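Local coordinates for protein type III secretion system effector HopBA1 (Pseudomonas syringae pv. aptata, PDB 5T09) that acts as a virulence factor that the Arabidopsis resistance protein RBA1 recognises, enhancing RBA1 self-association and so triggering plant cell death, at residues A[79-87]-A[169-177]. Residues are numbered along the deposited sequence; the frame is centred on the assembly and turned at random.
Sequences HLAVEFVKH and WDAAATREA
H87 NE2 donates a hydrogen bond to E176 OE2 (2.8 Å, N-H...O angle 155°). NE2 reaches OE2 on the anti side, tilted out of the carboxylate plane. The contact belongs to the parallel beta core of this EreA/ChaN-like alpha-beta fold: helix 166-179 packs roughly antiparallel on strand 77-82, and the axes of 79-82 and 169-177 approach to 8.9 Å. E176 bends at chi2 (-45°), which brings its carboxylate round to H87; OE1 is taken by Y136 OH, so both oxygens are held. One face of the H87 ring lies over A172, with CD2 3.5 Å from A172 CB. R175 CD comes up obliquely to H87 CE1.

On the strand, H79 places its ring against the helix backbone. A177 N sits over one face, near the rim, and A173 O lies at the edge, 3.3 Å from H79 CE1. H79 NE2 is hydrogen-bonded to S138 OG on the neighbouring strand 136-141. Two methyl groups meet where A81 CB lies 3.8 Å from A173 CB.

Past the strand, the type I turn from V82 to V85 carries E83. Its extended chain crosses the far end of the W169 indole. E83 OE2 forms a salt bridge with R162 NH2, OE1 accepts a hydrogen bond from G190 N, and W169 NE1 is hydrogen-bonded to D141 OD1. The nearest approach there is E83 CD to W169 CH2, 3.3 Å, with carboxylate and indole planes 56° apart.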
ATOM      1  N   HIS A  79      -2.286   5.613 -10.642  1.00 49.49           N
ATOM      2  CA  HIS A  79      -3.234   5.578  -9.538  1.00 47.14           C
ATOM      3  C   HIS A  79      -2.583   4.928  -8.329  1.00 45.00           C
ATOM      4  O   HIS A  79      -1.967   3.864  -8.449  1.00 43.78           O
ATOM      5  CB  HIS A  79      -4.495   4.805  -9.935  1.00 48.27           C
ATOM      6  CG  HIS A  79      -5.536   4.761  -8.863  1.00 48.30           C
ATOM      7  ND1 HIS A  79      -6.226   3.611  -8.546  1.00 49.87           N
ATOM      8  CD2 HIS A  79      -6.013   5.725  -8.041  1.00 45.94           C
ATOM      9  CE1 HIS A  79      -7.078   3.867  -7.570  1.00 48.65           C
ATOM     10  NE2 HIS A  79      -6.969   5.142  -7.244  1.00 50.58           N
ATOM     11  N   LEU A  80      -2.728   5.571  -7.171  1.00 43.13           N
ATOM     12  CA  LEU A  80      -2.256   5.041  -5.896  1.00 38.11           C
ATOM     13  C   LEU A  80      -3.418   5.074  -4.913  1.00 41.06           C
ATOM     14  O   LEU A  80      -3.863   6.151  -4.504  1.00 43.47           O
ATOM     15  CB  LEU A  80      -1.066   5.845  -5.371  1.00 36.44           C
ATOM     16  CG  LEU A  80      -0.582   5.503  -3.962  1.00 37.60           C
ATOM     17  CD1 LEU A  80      -0.051   4.079  -3.892  1.00 37.87           C
ATOM     18  CD2 LEU A  80       0.478   6.503  -3.528  1.00 43.13           C
ATOM     19  N   ALA A  81      -3.906   3.897  -4.535  1.00 38.54           N
ATOM     20  CA  ALA A  81      -5.056   3.758  -3.650  1.00 40.74           C
ATOM     21  C   ALA A  81      -4.559   3.300  -2.285  1.00 31.41           C
ATOM     22  O   ALA A  81      -3.876   2.273  -2.183  1.00 34.59           O
ATOM     23  CB  ALA A  81      -6.057   2.766  -4.238  1.00 41.58           C
ATOM     24  N   VAL A  82      -4.887   4.060  -1.238  1.00 35.76           N
ATOM     25  CA  VAL A  82      -4.240   3.898   0.061  1.00 33.98           C
ATOM     26  C   VAL A  82      -5.276   3.664   1.152  1.00 39.06           C
ATOM     27  O   VAL A  82      -6.364   4.254   1.139  1.00 37.36           O
ATOM     28  CB  VAL A  82      -3.358   5.116   0.406  1.00 37.06           C
ATOM     29  CG1 VAL A  82      -2.371   5.375  -0.721  1.00 37.08           C
ATOM     30  CG2 VAL A  82      -4.210   6.355   0.689  1.00 36.26           C
ATOM     31  N   GLU A  83      -4.911   2.810   2.113  1.00 31.98           N
ATOM     32  CA  GLU A  83      -5.751   2.546   3.277  1.00 31.30           C
ATOM     33  C   GLU A  83      -5.895   3.775   4.166  1.00 30.44           C
ATOM     34  O   GLU A  83      -6.883   3.898   4.895  1.00 38.52           O
ATOM     35  CB  GLU A  83      -5.158   1.395   4.091  1.00 35.28           C
ATOM     36  CG  GLU A  83      -5.852   1.148   5.429  1.00 38.28           C
ATOM     37  CD  GLU A  83      -5.159   0.097   6.279  1.00 39.71           C
ATOM     38  OE1 GLU A  83      -4.010  -0.274   5.966  1.00 34.12           O
ATOM     39  OE2 GLU A  83      -5.767  -0.348   7.277  1.00 46.54           O
ATOM     40  N   PHE A  84      -4.928   4.686   4.127  1.00 32.41           N
ATOM     41  CA  PHE A  84      -4.876   5.759   5.113  1.00 34.08           C
ATOM     42  C   PHE A  84      -6.014   6.759   4.959  1.00 38.72           C
ATOM     43  O   PHE A  84      -6.240   7.559   5.871  1.00 40.52           O
ATOM     44  CB  PHE A  84      -3.528   6.466   5.013  1.00 38.42           C
ATOM     45  CG  PHE A  84      -2.362   5.519   4.966  1.00 39.34           C
ATOM     46  CD1 PHE A  84      -2.103   4.673   6.030  1.00 41.52           C
ATOM     47  CD2 PHE A  84      -1.535   5.468   3.856  1.00 38.30           C
ATOM     48  CE1 PHE A  84      -1.039   3.792   5.990  1.00 40.49           C
ATOM     49  CE2 PHE A  84      -0.466   4.596   3.811  1.00 40.73           C
ATOM     50  CZ  PHE A  84      -0.217   3.755   4.879  1.00 39.70           C
ATOM     51  N   VAL A  85      -6.740   6.720   3.844  1.00 37.41           N
ATOM     52  CA  VAL A  85      -7.851   7.625   3.585  1.00 36.99           C
ATOM     53  C   VAL A  85      -9.094   6.789   3.339  1.00 35.16           C
ATOM     54  O   VAL A  85      -9.052   5.807   2.585  1.00 39.03           O
ATOM     55  CB  VAL A  85      -7.575   8.541   2.380  1.00 42.86           C
ATOM     56  CG1 VAL A  85      -8.745   9.492   2.151  1.00 43.04           C
ATOM     57  CG2 VAL A  85      -6.290   9.315   2.587  1.00 38.44           C
ATOM     58  N   LYS A  86     -10.195   7.181   3.965  1.00 36.90           N
ATOM     59  CA  LYS A  86     -11.470   6.529   3.724  1.00 41.22           C
ATOM     60  C   LYS A  86     -12.020   6.980   2.381  1.00 45.52           C
ATOM     61  O   LYS A  86     -11.957   8.163   2.034  1.00 41.90           O
ATOM     62  CB  LYS A  86     -12.450   6.847   4.852  1.00 53.84           C
ATOM     63  CG  LYS A  86     -11.999   6.273   6.186  1.00 69.65           C
ATOM     64  CD  LYS A  86     -12.411   7.130   7.370  1.00 83.01           C
ATOM     65  CE  LYS A  86     -11.687   6.694   8.641  1.00 80.69           C
ATOM     66  NZ  LYS A  86     -10.198   6.780   8.524  1.00 65.89           N
ATOM     67  N   HIS A  87     -12.527   6.020   1.606  1.00 46.32           N
ATOM     68  CA  HIS A  87     -13.025   6.354   0.276  1.00 43.28           C
ATOM     69  C   HIS A  87     -14.109   7.416   0.342  1.00 50.88           C
ATOM     70  O   HIS A  87     -14.259   8.212  -0.592  1.00 55.23           O
ATOM     71  CB  HIS A  87     -13.559   5.105  -0.421  1.00 42.91           C
ATOM     72  CG  HIS A  87     -14.021   5.357  -1.821  1.00 56.40           C
ATOM     73  ND1 HIS A  87     -15.352   5.485  -2.153  1.00 66.93           N
ATOM     74  CD2 HIS A  87     -13.327   5.522  -2.973  1.00 58.08           C
ATOM     75  CE1 HIS A  87     -15.461   5.707  -3.451  1.00 64.35           C
ATOM     76  NE2 HIS A  87     -14.247   5.735  -3.971  1.00 59.22           N
ATOM     77  N   TRP A 169     -12.352  -2.430   0.142  1.00 35.04           N
ATOM     78  CA  TRP A 169     -11.109  -1.819  -0.315  1.00 37.83           C
ATOM     79  C   TRP A 169     -10.942  -1.997  -1.817  1.00 33.11           C
ATOM     80  O   TRP A 169     -10.562  -1.061  -2.532  1.00 36.16           O
ATOM     81  CB  TRP A 169      -9.920  -2.452   0.399  1.00 36.58           C
ATOM     82  CG  TRP A 169      -9.655  -1.988   1.796  1.00 38.59           C
ATOM     83  CD1 TRP A 169     -10.478  -1.262   2.606  1.00 34.58           C
ATOM     84  CD2 TRP A 169      -8.462  -2.227   2.541  1.00 36.13           C
ATOM     85  NE1 TRP A 169      -9.866  -1.035   3.819  1.00 34.80           N
ATOM     86  CE2 TRP A 169      -8.627  -1.621   3.803  1.00 40.03           C
ATOM     87  CE3 TRP A 169      -7.271  -2.902   2.267  1.00 37.51           C
ATOM     88  CZ2 TRP A 169      -7.642  -1.670   4.785  1.00 39.21           C
ATOM     89  CZ3 TRP A 169      -6.300  -2.953   3.237  1.00 32.12           C
ATOM     90  CH2 TRP A 169      -6.485  -2.335   4.483  1.00 39.17           C
ATOM     91  N   ASP A 170     -11.209  -3.207  -2.307  1.00 36.71           N
ATOM     92  CA  ASP A 170     -11.032  -3.507  -3.724  1.00 41.48           C
ATOM     93  C   ASP A 170     -12.032  -2.739  -4.579  1.00 38.62           C
ATOM     94  O   ASP A 170     -11.677  -2.215  -5.642  1.00 34.49           O
ATOM     95  CB  ASP A 170     -11.162  -5.015  -3.941  1.00 35.96           C
ATOM     96  CG  ASP A 170     -11.026  -5.417  -5.392  1.00 44.01           C
ATOM     97  OD1 ASP A 170      -9.886  -5.453  -5.901  1.00 37.90           O
ATOM     98  OD2 ASP A 170     -12.061  -5.714  -6.022  1.00 41.98           O
ATOM     99  N   ALA A 171     -13.281  -2.639  -4.121  1.00 39.53           N
ATOM    100  CA  ALA A 171     -14.287  -1.910  -4.884  1.00 39.22           C
ATOM    101  C   ALA A 171     -13.921  -0.436  -5.005  1.00 42.17           C
ATOM    102  O   ALA A 171     -14.107   0.172  -6.066  1.00 40.58           O
ATOM    103  CB  ALA A 171     -15.661  -2.070  -4.230  1.00 41.37           C
ATOM    104  N   ALA A 172     -13.400   0.156  -3.926  1.00 40.06           N
ATOM    105  CA  ALA A 172     -13.019   1.564  -3.960  1.00 37.98           C
ATOM    106  C   ALA A 172     -11.792   1.785  -4.836  1.00 40.10           C
ATOM    107  O   ALA A 172     -11.719   2.774  -5.574  1.00 43.44           O
ATOM    108  CB  ALA A 172     -12.756   2.069  -2.544  1.00 37.88           C
ATOM    109  N   ALA A 173     -10.806   0.888  -4.753  1.00 38.24           N
ATOM    110  CA  ALA A 173      -9.610   1.029  -5.577  1.00 38.16           C
ATOM    111  C   ALA A 173      -9.941   0.859  -7.051  1.00 40.17           C
ATOM    112  O   ALA A 173      -9.385   1.558  -7.906  1.00 43.18           O
ATOM    113  CB  ALA A 173      -8.553   0.014  -5.144  1.00 36.84           C
ATOM    114  N   THR A 174     -10.847  -0.068  -7.364  1.00 40.99           N
ATOM    115  CA  THR A 174     -11.290  -0.254  -8.741  1.00 43.35           C
ATOM    116  C   THR A 174     -12.003   0.988  -9.257  1.00 45.61           C
ATOM    117  O   THR A 174     -11.677   1.508 -10.329  1.00 47.67           O
ATOM    118  CB  THR A 174     -12.217  -1.467  -8.831  1.00 47.57           C
ATOM    119  OG1 THR A 174     -11.508  -2.644  -8.431  1.00 54.19           O
ATOM    120  CG2 THR A 174     -12.735  -1.641 -10.245  1.00 51.11           C
ATOM    121  N   ARG A 175     -12.996   1.468  -8.505  1.00 46.26           N
ATOM    122  CA  ARG A 175     -13.775   2.626  -8.929  1.00 47.06           C
ATOM    123  C   ARG A 175     -12.871   3.799  -9.291  1.00 59.91           C
ATOM    124  O   ARG A 175     -13.045   4.435 -10.336  1.00 58.96           O
ATOM    125  CB  ARG A 175     -14.747   3.026  -7.817  1.00 47.58           C
ATOM    126  CG  ARG A 175     -15.644   4.213  -8.161  1.00 56.19           C
ATOM    127  CD  ARG A 175     -16.214   4.850  -6.901  1.00 65.18           C
ATOM    128  NE  ARG A 175     -17.303   4.063  -6.323  1.00 72.51           N
ATOM    129  CZ  ARG A 175     -18.598   4.347  -6.447  1.00 75.76           C
ATOM    130  NH1 ARG A 175     -19.001   5.413  -7.127  1.00 69.77           N
ATOM    131  NH2 ARG A 175     -19.501   3.560  -5.880  1.00 78.90           N
ATOM    132  N   GLU A 176     -11.901   4.107  -8.429  1.00 45.36           N
ATOM    133  CA  GLU A 176     -11.087   5.298  -8.637  1.00 48.48           C
ATOM    134  C   GLU A 176     -10.046   5.102  -9.732  1.00 51.14           C
ATOM    135  O   GLU A 176      -9.716   6.060 -10.439  1.00 55.13           O
ATOM    136  CB  GLU A 176     -10.419   5.705  -7.319  1.00 48.01           C
ATOM    137  CG  GLU A 176     -11.410   6.145  -6.244  1.00 45.60           C
ATOM    138  CD  GLU A 176     -12.472   7.091  -6.781  1.00 53.16           C
ATOM    139  OE1 GLU A 176     -12.125   7.994  -7.573  1.00 54.95           O
ATOM    140  OE2 GLU A 176     -13.659   6.913  -6.432  1.00 60.01           O
ATOM    141  N   ALA A 177      -9.520   3.886  -9.895  1.00 48.87           N
ATOM    142  CA  ALA A 177      -8.647   3.612 -11.032  1.00 51.94           C
ATOM    143  C   ALA A 177      -9.385   3.852 -12.345  1.00 56.14           C
ATOM    144  O   ALA A 177      -8.866   4.508 -13.257  1.00 59.62           O
ATOM    145  CB  ALA A 177      -8.123   2.178 -10.962  1.00 49.73           C
TER